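Local structure of DsrH (Allochromatium vinosum, 2HY5) at the interface of chains B and A and the interface of chains C and A. The protein is a subunit of the DsrEFH complex, in which it joins DsrE and DsrF and probably takes part in sulfur transfer during oxidation of intracellular sulfur. Coordinates in Å, arbitrary orientation; residue numbers count along the deposited sequence, not the author numbering. Chains: chain A, DsrH; chain B, Putative sulfurtransferase dsrE; chain C, Intracellular sulfur oxidation protein dsrF.

DsrH meets a different partner at each site: contact 1 joins it to DsrE and contact 2 to DsrF, with the centres of their C-alpha atoms about 18 Å apart. The two share no residue of chain A. Contact 1 draws on loops and helix starts, the 3-10 helix 34-40 and helices 63-68 and 85-94 among them, whereas contact 2 uses helix 16-23 and the C-terminal strand 97-101. They differ in chemistry too, the first being polar and watered, the second mostly apolar. With separate surfaces for its neighbours, DsrH can hold both at once in an assembly containing two copies of each subunit.

Contact 1: the interface of chains B and A. Residues chain B 15-16, 19, 128-129; chain A 8, 33-34, 65, 69, 85.
B:Gln15, in the loop just ahead of helix 16-29, faces A:Glu34, whose positive phi (58°) opens the 3-10 helix 34-40 and whose backbone N is hydrogen-bonded to A:Asp65 OD2. With CG anti to its backbone N (chi1 -169°) and the chain extended, B:Gln15 slides antiparallel past A:Glu34, amide and carboxylate nearly parallel but offset, the amide over CG, presenting both amide ends to chain A. NE2 gives a nearly straight bond (175° at H) to the syn lone pair of A:Asp65 OD1, 2.8 Å away, while OE1 accepts in its carbonyl plane from A:Arg69 NH2 at 2.9 Å. A:Arg69 NH1 is salt-bridged to the same OD1, which is likely to hold both mates in place; a donor facing OD1 and an acceptor facing NH2 set how the amide is turned. An alanine here would probably leave A:Arg69 NH2 and A:Asp65 OD1 without their mates across the interface and open a gap beside A:Glu34. B:Ser19 OG donates to A:Glu34 OE2 at 2.8 Å, reaching it on the anti side, and a water links this hydroxyl to A:Asp65 OD2 and A:Tyr85 OH. Another water joins A:Glu34 OE1 to B:Gly129 O. The rings of B:Phe128 and A:Phe33 touch at their CE2 atoms, 4.1 Å apart. The site sets the start of a DsrE helix and the end of strand 124-128 against the loops and helix starts of DsrH.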
ATOM      1  N   GLN B  15       0.999   9.376  -0.950  1.00  7.15           N
ATOM      2  CA  GLN B  15       0.639  10.766  -1.220  1.00  5.71           C
ATOM      3  C   GLN B  15      -0.661  11.208  -0.548  1.00  6.28           C
ATOM      4  O   GLN B  15      -0.958  12.401  -0.491  1.00  6.33           O
ATOM      5  CB  GLN B  15       0.530  10.981  -2.729  1.00  7.43           C
ATOM      6  CG  GLN B  15       0.424  12.446  -3.133  1.00  9.77           C
ATOM      7  CD  GLN B  15       0.260  12.624  -4.627  1.00 12.65           C
ATOM      8  OE1 GLN B  15       0.479  11.693  -5.407  1.00 11.80           O
ATOM      9  NE2 GLN B  15      -0.117  13.830  -5.036  1.00 13.60           N
ATOM     10  N   ALA B  16      -1.420  10.248  -0.031  1.00  8.01           N
ATOM     11  CA  ALA B  16      -2.701  10.521   0.625  1.00  7.64           C
ATOM     12  C   ALA B  16      -2.710  11.757   1.526  1.00  7.26           C
ATOM     13  O   ALA B  16      -3.539  12.645   1.347  1.00  8.28           O
ATOM     14  CB  ALA B  16      -3.150   9.297   1.424  1.00  6.74           C
ATOM     15  N   SER B  19      -2.301  14.906  -0.541  1.00  4.64           N
ATOM     16  CA  SER B  19      -3.494  15.187  -1.330  1.00  5.42           C
ATOM     17  C   SER B  19      -4.584  15.762  -0.433  1.00  5.75           C
ATOM     18  O   SER B  19      -5.286  16.701  -0.817  1.00  7.58           O
ATOM     19  CB  SER B  19      -3.995  13.911  -2.005  1.00  7.32           C
ATOM     20  OG  SER B  19      -3.037  13.435  -2.931  1.00  7.57           O
ATOM     21  N   PHE B 128      -9.084   9.864   1.920  1.00  7.15           N
ATOM     22  CA  PHE B 128      -7.816   9.813   1.212  1.00  7.42           C
ATOM     23  C   PHE B 128      -7.039   8.616   1.720  1.00 10.43           C
ATOM     24  O   PHE B 128      -6.743   8.519   2.908  1.00 11.33           O
ATOM     25  CB  PHE B 128      -7.017  11.097   1.452  1.00  6.39           C
ATOM     26  CG  PHE B 128      -7.654  12.326   0.864  1.00  7.11           C
ATOM     27  CD1 PHE B 128      -8.665  13.000   1.547  1.00  8.73           C
ATOM     28  CD2 PHE B 128      -7.271  12.786  -0.391  1.00  9.14           C
ATOM     29  CE1 PHE B 128      -9.289  14.117   0.986  1.00  8.12           C
ATOM     30  CE2 PHE B 128      -7.890  13.907  -0.967  1.00  9.19           C
ATOM     31  CZ  PHE B 128      -8.901  14.571  -0.275  1.00  8.54           C
ATOM     32  N   GLY B 129      -6.713   7.698   0.821  1.00 10.56           N
ATOM     33  CA  GLY B 129      -5.981   6.519   1.237  1.00 12.58           C
ATOM     34  C   GLY B 129      -5.183   5.910   0.110  1.00 15.59           C
ATOM     35  O   GLY B 129      -4.739   6.611  -0.798  1.00 14.51           O
TER
ATOM     36  N   ASN A   8      -7.358   6.991  -7.270  1.00  7.83           N
ATOM     37  CA  ASN A   8      -5.992   7.476  -7.085  1.00  7.49           C
ATOM     38  C   ASN A   8      -4.889   6.485  -7.411  1.00  7.55           C
ATOM     39  O   ASN A   8      -3.721   6.775  -7.179  1.00  7.60           O
ATOM     40  CB  ASN A   8      -5.797   7.955  -5.645  1.00 10.58           C
ATOM     41  CG  ASN A   8      -5.818   6.813  -4.644  1.00 13.89           C
ATOM     42  OD1 ASN A   8      -5.247   6.914  -3.559  1.00 19.47           O
ATOM     43  ND2 ASN A   8      -6.489   5.724  -5.001  1.00 15.85           N
ATOM     44  N   PHE A  33      -6.753  11.222  -9.742  1.00  6.05           N
ATOM     45  CA  PHE A  33      -5.715  12.027  -9.120  1.00  7.60           C
ATOM     46  C   PHE A  33      -4.610  11.107  -8.613  1.00  6.66           C
ATOM     47  O   PHE A  33      -4.768   9.888  -8.624  1.00  8.08           O
ATOM     48  CB  PHE A  33      -6.288  12.958  -8.030  1.00  7.32           C
ATOM     49  CG  PHE A  33      -6.750  12.265  -6.775  1.00  9.32           C
ATOM     50  CD1 PHE A  33      -7.775  11.325  -6.804  1.00  7.67           C
ATOM     51  CD2 PHE A  33      -6.195  12.607  -5.544  1.00  8.04           C
ATOM     52  CE1 PHE A  33      -8.242  10.741  -5.627  1.00  8.14           C
ATOM     53  CE2 PHE A  33      -6.656  12.030  -4.365  1.00  7.82           C
ATOM     54  CZ  PHE A  33      -7.681  11.095  -4.405  1.00  7.19           C
ATOM     55  N   GLU A  34      -3.485  11.683  -8.205  1.00  7.02           N
ATOM     56  CA  GLU A  34      -2.342  10.888  -7.779  1.00  5.00           C
ATOM     57  C   GLU A  34      -1.966   9.981  -8.953  1.00  5.52           C
ATOM     58  O   GLU A  34      -1.936  10.433 -10.096  1.00  6.31           O
ATOM     59  CB  GLU A  34      -2.678  10.071  -6.523  1.00 10.40           C
ATOM     60  CG  GLU A  34      -2.806  10.935  -5.274  1.00 11.84           C
ATOM     61  CD  GLU A  34      -3.035  10.135  -4.005  1.00 15.97           C
ATOM     62  OE1 GLU A  34      -2.689   8.935  -3.981  1.00 15.19           O
ATOM     63  OE2 GLU A  34      -3.549  10.714  -3.024  1.00 14.54           O
ATOM     64  N   ASP A  65      -1.246  16.710 -10.395  1.00  8.16           N
ATOM     65  CA  ASP A  65      -0.650  15.376 -10.422  1.00  8.17           C
ATOM     66  C   ASP A  65      -0.183  15.030 -11.835  1.00  7.34           C
ATOM     67  O   ASP A  65       0.842  14.371 -12.016  1.00  6.31           O
ATOM     68  CB  ASP A  65      -1.634  14.324  -9.890  1.00  8.80           C
ATOM     69  CG  ASP A  65      -1.638  14.250  -8.365  1.00 10.12           C
ATOM     70  OD1 ASP A  65      -0.534  14.218  -7.776  1.00 10.15           O
ATOM     71  OD2 ASP A  65      -2.729  14.205  -7.751  1.00  9.99           O
ATOM     72  N   ARG A  69       3.909  14.374 -12.842  1.00  6.70           N
ATOM     73  CA  ARG A  69       4.372  13.138 -13.445  1.00  7.75           C
ATOM     74  C   ARG A  69       4.925  13.291 -14.857  1.00  9.71           C
ATOM     75  O   ARG A  69       5.266  12.305 -15.506  1.00  8.75           O
ATOM     76  CB  ARG A  69       3.260  12.096 -13.361  1.00  7.26           C
ATOM     77  CG  ARG A  69       3.046  11.648 -11.912  1.00  5.86           C
ATOM     78  CD  ARG A  69       1.726  10.945 -11.703  1.00  8.14           C
ATOM     79  NE  ARG A  69       1.558  10.476 -10.329  1.00  6.52           N
ATOM     80  CZ  ARG A  69       1.299  11.261  -9.287  1.00  6.29           C
ATOM     81  NH1 ARG A  69       1.176  12.574  -9.447  1.00  6.00           N
ATOM     82  NH2 ARG A  69       1.139  10.726  -8.086  1.00  7.24           N
ATOM     83  N   TYR A  85      -6.804  21.729  -7.707  1.00  7.79           N
ATOM     84  CA  TYR A  85      -7.400  21.363  -6.427  1.00  7.58           C
ATOM     85  C   TYR A  85      -8.695  22.115  -6.140  1.00  7.91           C
ATOM     86  O   TYR A  85      -9.619  21.558  -5.544  1.00  8.00           O
ATOM     87  CB  TYR A  85      -6.394  21.558  -5.291  1.00  7.75           C
ATOM     88  CG  TYR A  85      -5.379  20.432  -5.205  1.00  9.12           C
ATOM     89  CD1 TYR A  85      -4.053  20.621  -5.601  1.00  9.10           C
ATOM     90  CD2 TYR A  85      -5.752  19.172  -4.743  1.00 10.30           C
ATOM     91  CE1 TYR A  85      -3.123  19.579  -5.535  1.00 10.04           C
ATOM     92  CE2 TYR A  85      -4.834  18.123  -4.672  1.00  8.76           C
ATOM     93  CZ  TYR A  85      -3.524  18.334  -5.069  1.00  8.70           C
ATOM     94  OH  TYR A  85      -2.612  17.304  -4.999  1.00 10.81           O
TER
HETATM   95  O   HOH W   1      -2.129   7.778  -1.451  1.00  9.58           O
HETATM   96  O   HOH W   2      -3.395  14.898  -5.210  1.00 10.78           O
HETATM   97  O   HOH W   3      -0.341  16.609  -3.300  1.00 13.53           O

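Contact 2: the interface of chains C and A. Residues chain C 11, 13, 44-45, 123, 127; chain A 19, 23, 99-101.
A:Phe23, at the end of helix 16-23, lays one face of its ring against C:Leu44, C:Val123 and C:Met127 and shows how one aromatic side chain can fill an interface from root to tip. Its CB lies 3.8 Å from C:Met127 SD. With CG anti to the carbonyl carbon (chi1 -64°), the ring turns off the helix end to rest on DsrF: CD2 and CE2 meet the CG1 methyl of C:Val123, at 3.4 Å for CD2, while on the other half of the same face CE1 lies under both methyls of C:Leu44, and CD1 is more distantly near its CD2. At the tip, CZ abuts C:Leu44 CD1 at 3.4 Å, the side chains meeting end to end with the methyl coming from above the ring plane.

A:Trp101 continues this apolar surface. The outer rim of its six-membered ring, CZ3 and CH2, meets C:Leu44 CD2 and the CE methyl of C:Met127, which comes tip to tip to CH2 at 3.5 Å. C:Met127 bends at its last torsion (chi3 147°), and the same methyl also touches A:Gln99 OE1. Across one face of the C:Arg13 guanidinium lies A:Trp101 CE3, toward the rim, the two planes being steeply inclined at 63°. That guanidinium grips C:Asp45 side-on: OD2 accepts from NE at 2.9 Å through its anti lone pair, from NH2 in a longer bond, and from A:Ser19 OG on the syn side, also at 2.9 Å. The arginine would probably offset its charge.

Together these contacts fasten helix 16-23 and the C-terminal strand of DsrH to DsrF, with apolar packing supplying much of the touching surface and the serine bond tying its hydroxyl to an ion pair within DsrF.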
ATOM      1  N   LEU C  11     -17.745   0.429   2.237  1.00  9.38           N
ATOM      2  CA  LEU C  11     -17.226  -0.262   1.061  1.00  9.32           C
ATOM      3  C   LEU C  11     -15.951  -1.048   1.336  1.00 10.24           C
ATOM      4  O   LEU C  11     -14.872  -0.472   1.455  1.00  9.96           O
ATOM      5  CB  LEU C  11     -16.969   0.755  -0.053  1.00 13.69           C
ATOM      6  CG  LEU C  11     -16.408   0.252  -1.382  1.00 14.01           C
ATOM      7  CD1 LEU C  11     -17.372  -0.725  -2.018  1.00 16.79           C
ATOM      8  CD2 LEU C  11     -16.166   1.441  -2.301  1.00 17.61           C
ATOM      9  N   ARG C  13     -13.261  -3.651  -0.006  1.00  5.25           N
ATOM     10  CA  ARG C  13     -12.723  -4.194  -1.247  1.00  7.12           C
ATOM     11  C   ARG C  13     -11.387  -4.914  -1.124  1.00  8.13           C
ATOM     12  O   ARG C  13     -10.859  -5.403  -2.123  1.00  8.95           O
ATOM     13  CB  ARG C  13     -12.582  -3.071  -2.281  1.00  9.77           C
ATOM     14  CG  ARG C  13     -13.905  -2.465  -2.731  1.00 10.68           C
ATOM     15  CD  ARG C  13     -13.678  -1.353  -3.753  1.00 12.22           C
ATOM     16  NE  ARG C  13     -12.886  -1.819  -4.889  1.00 13.05           N
ATOM     17  CZ  ARG C  13     -11.688  -1.342  -5.208  1.00 17.71           C
ATOM     18  NH1 ARG C  13     -11.136  -0.377  -4.481  1.00 19.83           N
ATOM     19  NH2 ARG C  13     -11.033  -1.834  -6.250  1.00 19.50           N
ATOM     20  N   LEU C  44     -17.077  -6.036  -2.076  1.00  6.81           N
ATOM     21  CA  LEU C  44     -16.846  -6.049  -3.510  1.00  8.15           C
ATOM     22  C   LEU C  44     -15.394  -6.395  -3.811  1.00  7.22           C
ATOM     23  O   LEU C  44     -14.505  -6.175  -2.983  1.00  7.01           O
ATOM     24  CB  LEU C  44     -17.186  -4.665  -4.079  1.00 13.08           C
ATOM     25  CG  LEU C  44     -16.832  -4.335  -5.531  1.00 17.50           C
ATOM     26  CD1 LEU C  44     -17.668  -5.187  -6.477  1.00 18.82           C
ATOM     27  CD2 LEU C  44     -17.078  -2.851  -5.782  1.00 19.37           C
ATOM     28  N   ASP C  45     -15.152  -6.930  -5.002  1.00  7.21           N
ATOM     29  CA  ASP C  45     -13.802  -7.312  -5.400  1.00  7.20           C
ATOM     30  C   ASP C  45     -13.193  -8.224  -4.334  1.00  5.93           C
ATOM     31  O   ASP C  45     -13.873  -9.128  -3.850  1.00  6.29           O
ATOM     32  CB  ASP C  45     -12.944  -6.061  -5.623  1.00  9.83           C
ATOM     33  CG  ASP C  45     -13.428  -5.226  -6.809  1.00 16.13           C
ATOM     34  OD1 ASP C  45     -13.838  -5.823  -7.829  1.00 17.43           O
ATOM     35  OD2 ASP C  45     -13.391  -3.980  -6.733  1.00 17.80           O
ATOM     36  N   VAL C 123     -25.767  -3.068  -6.982  1.00  9.21           N
ATOM     37  CA  VAL C 123     -24.625  -2.466  -6.299  1.00 10.28           C
ATOM     38  C   VAL C 123     -24.579  -0.977  -6.631  1.00 10.79           C
ATOM     39  O   VAL C 123     -24.464  -0.130  -5.743  1.00 10.79           O
ATOM     40  CB  VAL C 123     -23.293  -3.119  -6.751  1.00  7.39           C
ATOM     41  CG1 VAL C 123     -22.101  -2.345  -6.184  1.00  9.58           C
ATOM     42  CG2 VAL C 123     -23.238  -4.558  -6.285  1.00  9.42           C
ATOM     43  N   MET C 127     -25.014   2.331  -4.152  1.00 11.79           N
ATOM     44  CA  MET C 127     -24.035   3.412  -4.110  1.00 10.28           C
ATOM     45  C   MET C 127     -24.753   4.757  -4.288  1.00 11.22           C
ATOM     46  O   MET C 127     -24.494   5.707  -3.552  1.00 10.50           O
ATOM     47  CB  MET C 127     -22.978   3.218  -5.203  1.00 11.79           C
ATOM     48  CG  MET C 127     -22.164   1.928  -5.050  1.00 10.84           C
ATOM     49  SD  MET C 127     -20.950   1.641  -6.367  1.00  8.17           S
ATOM     50  CE  MET C 127     -19.659   0.803  -5.428  1.00 12.02           C
TER
ATOM     51  N   SER A  19     -12.949  -1.243 -11.697  1.00 11.78           N
ATOM     52  CA  SER A  19     -14.126  -1.464 -10.866  1.00 11.89           C
ATOM     53  C   SER A  19     -15.003  -0.213 -10.859  1.00 11.40           C
ATOM     54  O   SER A  19     -16.228  -0.296 -10.910  1.00 10.38           O
ATOM     55  CB  SER A  19     -13.715  -1.807  -9.434  1.00 20.35           C
ATOM     56  OG  SER A  19     -12.913  -2.975  -9.409  1.00 24.43           O
ATOM     57  N   PHE A  23     -19.133   0.197 -12.073  1.00 12.41           N
ATOM     58  CA  PHE A  23     -20.258   0.553 -11.215  1.00 10.38           C
ATOM     59  C   PHE A  23     -20.766   1.988 -11.312  1.00 10.82           C
ATOM     60  O   PHE A  23     -21.875   2.277 -10.868  1.00 12.48           O
ATOM     61  CB  PHE A  23     -19.926   0.219  -9.757  1.00 10.68           C
ATOM     62  CG  PHE A  23     -19.736  -1.252  -9.504  1.00 11.00           C
ATOM     63  CD1 PHE A  23     -18.463  -1.809  -9.453  1.00 11.52           C
ATOM     64  CD2 PHE A  23     -20.836  -2.084  -9.339  1.00 10.84           C
ATOM     65  CE1 PHE A  23     -18.291  -3.174  -9.252  1.00 11.76           C
ATOM     66  CE2 PHE A  23     -20.676  -3.450  -9.139  1.00 11.10           C
ATOM     67  CZ  PHE A  23     -19.402  -3.996  -9.091  1.00 13.51           C
ATOM     68  N   GLN A  99     -17.230   9.109  -3.469  1.00  6.62           N
ATOM     69  CA  GLN A  99     -16.918   7.710  -3.224  1.00  8.13           C
ATOM     70  C   GLN A  99     -15.481   7.453  -3.630  1.00  8.32           C
ATOM     71  O   GLN A  99     -15.129   7.601  -4.795  1.00  7.72           O
ATOM     72  CB  GLN A  99     -17.842   6.807  -4.036  1.00 14.89           C
ATOM     73  CG  GLN A  99     -17.706   5.332  -3.694  1.00 20.26           C
ATOM     74  CD  GLN A  99     -18.752   4.484  -4.379  1.00 24.18           C
ATOM     75  OE1 GLN A  99     -18.586   4.077  -5.526  1.00 26.83           O
ATOM     76  NE2 GLN A  99     -19.853   4.230  -3.682  1.00 27.87           N
ATOM     77  N   ALA A 100     -14.648   7.063  -2.674  1.00  7.71           N
ATOM     78  CA  ALA A 100     -13.243   6.820  -2.973  1.00  9.53           C
ATOM     79  C   ALA A 100     -12.953   5.363  -3.324  1.00  9.54           C
ATOM     80  O   ALA A 100     -13.356   4.450  -2.607  1.00 11.05           O
ATOM     81  CB  ALA A 100     -12.383   7.247  -1.786  1.00 13.61           C
ATOM     82  N   TRP A 101     -12.263   5.162  -4.440  1.00 10.36           N
ATOM     83  CA  TRP A 101     -11.867   3.835  -4.881  1.00 12.97           C
ATOM     84  C   TRP A 101     -10.377   3.778  -4.618  1.00 18.02           C
ATOM     85  O   TRP A 101      -9.577   4.312  -5.390  1.00 18.66           O
ATOM     86  CB  TRP A 101     -12.153   3.636  -6.369  1.00 12.63           C
ATOM     87  CG  TRP A 101     -13.613   3.597  -6.681  1.00 11.39           C
ATOM     88  CD1 TRP A 101     -14.436   4.667  -6.906  1.00  9.52           C
ATOM     89  CD2 TRP A 101     -14.437   2.428  -6.776  1.00 11.66           C
ATOM     90  NE1 TRP A 101     -15.726   4.236  -7.136  1.00 10.93           N
ATOM     91  CE2 TRP A 101     -15.752   2.872  -7.065  1.00 11.79           C
ATOM     92  CE3 TRP A 101     -14.193   1.057  -6.642  1.00 10.49           C
ATOM     93  CZ2 TRP A 101     -16.824   1.961  -7.231  1.00 12.81           C
ATOM     94  CZ3 TRP A 101     -15.254   0.163  -6.802  1.00 10.84           C
ATOM     95  CH2 TRP A 101     -16.550   0.618  -7.093  1.00 10.95           C
TER